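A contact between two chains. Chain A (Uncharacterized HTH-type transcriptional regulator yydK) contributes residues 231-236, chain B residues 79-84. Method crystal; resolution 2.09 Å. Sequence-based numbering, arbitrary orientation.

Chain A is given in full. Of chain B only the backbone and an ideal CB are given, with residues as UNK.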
# COMPACT_ATOMS: atom_id res chain seq x y z
N VAL A 231 4.02 -6.46 5.20
CA VAL A 231 4.84 -5.32 4.93
C VAL A 231 4.30 -4.67 3.68
O VAL A 231 3.87 -5.32 2.74
CB VAL A 231 6.38 -5.64 4.84
CG1 VAL A 231 6.70 -6.92 3.95
CG2 VAL A 231 7.17 -4.41 4.37
N VAL A 232 4.29 -3.35 3.69
CA VAL A 232 3.98 -2.57 2.49
C VAL A 232 4.98 -1.43 2.43
O VAL A 232 5.46 -0.95 3.46
CB VAL A 232 2.46 -2.16 2.41
CG1 VAL A 232 2.03 -1.45 3.63
CG2 VAL A 232 2.16 -1.32 1.11
N GLN A 233 5.37 -1.08 1.21
CA GLN A 233 6.38 -0.06 1.02
C GLN A 233 5.81 1.11 0.24
O GLN A 233 4.97 0.95 -0.66
CB GLN A 233 7.62 -0.63 0.34
CG GLN A 233 8.38 -1.47 1.35
CD GLN A 233 9.43 -2.36 0.76
OE1 GLN A 233 10.61 -2.14 0.97
NE2 GLN A 233 9.00 -3.41 0.07
N ALA A 234 6.24 2.30 0.62
CA ALA A 234 5.79 3.43 -0.11
C ALA A 234 7.04 4.05 -0.65
O ALA A 234 8.10 3.89 -0.05
CB ALA A 234 4.99 4.39 0.80
N ASN A 235 6.90 4.74 -1.78
CA ASN A 235 7.99 5.53 -2.35
C ASN A 235 7.86 7.01 -2.05
O ASN A 235 6.88 7.47 -1.45
CB ASN A 235 8.12 5.24 -3.84
CG ASN A 235 8.10 3.76 -4.11
OD1 ASN A 235 9.09 3.07 -3.92
ND2 ASN A 235 6.92 3.23 -4.46
N SER A 236 8.88 7.75 -2.45
CA SER A 236 9.04 9.12 -1.97
C SER A 236 7.78 9.98 -2.13
O SER A 236 7.18 10.41 -1.12
CB SER A 236 10.29 9.76 -2.60
OG SER A 236 11.41 8.89 -2.44
N UNK B 79 -6.01 6.65 3.62
CA UNK B 79 -4.92 6.23 2.78
C UNK B 79 -3.79 5.64 3.64
O UNK B 79 -3.17 6.30 4.46
CB UNK B 79 -4.41 7.40 1.94
N UNK B 80 -3.58 4.35 3.51
CA UNK B 80 -2.58 3.69 4.34
C UNK B 80 -1.19 4.29 4.10
O UNK B 80 -0.43 4.52 5.05
CB UNK B 80 -2.57 2.19 4.06
N UNK B 81 -0.86 4.56 2.83
CA UNK B 81 0.41 5.17 2.46
C UNK B 81 0.27 6.70 2.37
O UNK B 81 -0.59 7.20 1.67
CB UNK B 81 0.90 4.60 1.13
N UNK B 82 1.13 7.42 3.08
CA UNK B 82 1.02 8.87 3.21
C UNK B 82 1.47 9.56 1.93
O UNK B 82 2.51 9.20 1.37
CB UNK B 82 1.85 9.37 4.40
N UNK B 83 0.68 10.54 1.47
CA UNK B 83 1.12 11.50 0.45
C UNK B 83 1.45 10.87 -0.91
O UNK B 83 2.61 10.95 -1.36
CB UNK B 83 2.35 12.25 0.96
N UNK B 84 0.46 10.25 -1.55
CA UNK B 84 0.65 9.55 -2.83
C UNK B 84 -0.55 9.60 -3.78
O UNK B 84 -1.34 10.54 -3.76
CB UNK B 84 0.99 8.08 -2.55

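Chain A presents the end of a strand, in which V232(A) and A234(A) turn their side chains toward chain B while Q233(A) points the other way; beyond A234(A) the chain leaves the strand at N235(A). The facing surface is therefore apolar at V232(A) and A234(A), and becomes more polar where the backbone of N235(A) follows.

Position 79 lies out of reach of this surface, and its ideal CB meets nothing of chain A, so the contact sets little demand here. The residue is S79(B), which serves its own chain: OG donates a hydrogen bond to the backbone O of position 81 at 2.7 Å.

At position 80 the CA-to-CB bond points toward chain A, but no atom of chain A comes within 5.5 Å of the ideal CB. A small side chain would stop short; a longer apolar one, such as leucine, isoleucine or methionine, could reach the methyls of V232(A). L80(B) does so, with chi1 t and chi2 p, placing CD2 4.0 Å from CG1 of V232(A).

The CA of position 81 lies 6.2 Å from CA of A234(A), the shortest CA-to-CA distance between the stretches, and its ideal CB is 4.1 Å from CB of A234(A), pointing toward the strand. The small alanine leaves room beside V232(A), and a medium-sized aliphatic group would suit: leucine, isoleucine, methionine or perhaps valine. In L81(B), with chi1 m and chi2 t, both methyls pack against V232(A) and A234(A), CD2 most closely, 4.0 Å from CG2 of V232(A) and 3.9 Å from CB of A234(A). CD1 also lies 3.7 Å from the backbone O of Q233(A).

Positions 82 and 83 point sideways and have no chain A atom near their ideal CB atoms. Many residues would serve at 82, where S82(B) makes no contact. At 83, phi and psi are both 63°, a left-handed conformation that favours glycine, asparagine or aspartate; N83(B) fits, and the end of its side chain leads away from chain A.

Position 84 points toward chain A, but across a gap that only a long side chain can span. With backbone polar groups at N235(A), glutamine, glutamate, lysine or arginine would be plausible. Q84(B) extends until NE2 lies 3.1 Å from CB of A234(A), while NE2 also donates a hydrogen bond to O of S82(B) at 3.0 Å. Its OE1 accepts from a water at 3.0 Å, and N of N235(A) donates to that same water at 2.9 Å, so the water bridges the two chains.

Chain B (79-84) SLLSNQ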
# COMPACT_ATOMS: atom_id res chain seq x y z
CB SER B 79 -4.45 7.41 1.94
OG SER B 79 -3.28 7.00 1.27
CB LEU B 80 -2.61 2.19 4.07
CG LEU B 80 -1.68 1.28 4.86
CD1 LEU B 80 -2.04 1.16 6.33
CD2 LEU B 80 -1.70 -0.06 4.17
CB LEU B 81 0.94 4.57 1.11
CG LEU B 81 1.08 3.01 1.07
CD1 LEU B 81 1.64 2.50 -0.27
CD2 LEU B 81 1.96 2.47 2.22
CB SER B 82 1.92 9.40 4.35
OG SER B 82 1.92 8.50 5.46
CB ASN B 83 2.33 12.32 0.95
CG ASN B 83 1.95 13.42 1.95
OD1 ASN B 83 1.42 13.14 3.03
ND2 ASN B 83 2.26 14.66 1.60
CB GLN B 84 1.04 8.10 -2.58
CG GLN B 84 2.48 7.89 -2.16
CD GLN B 84 2.64 6.64 -1.36
OE1 GLN B 84 2.26 5.56 -1.81
NE2 GLN B 84 3.21 6.76 -0.16
O HOH W 1 4.43 4.20 -3.28
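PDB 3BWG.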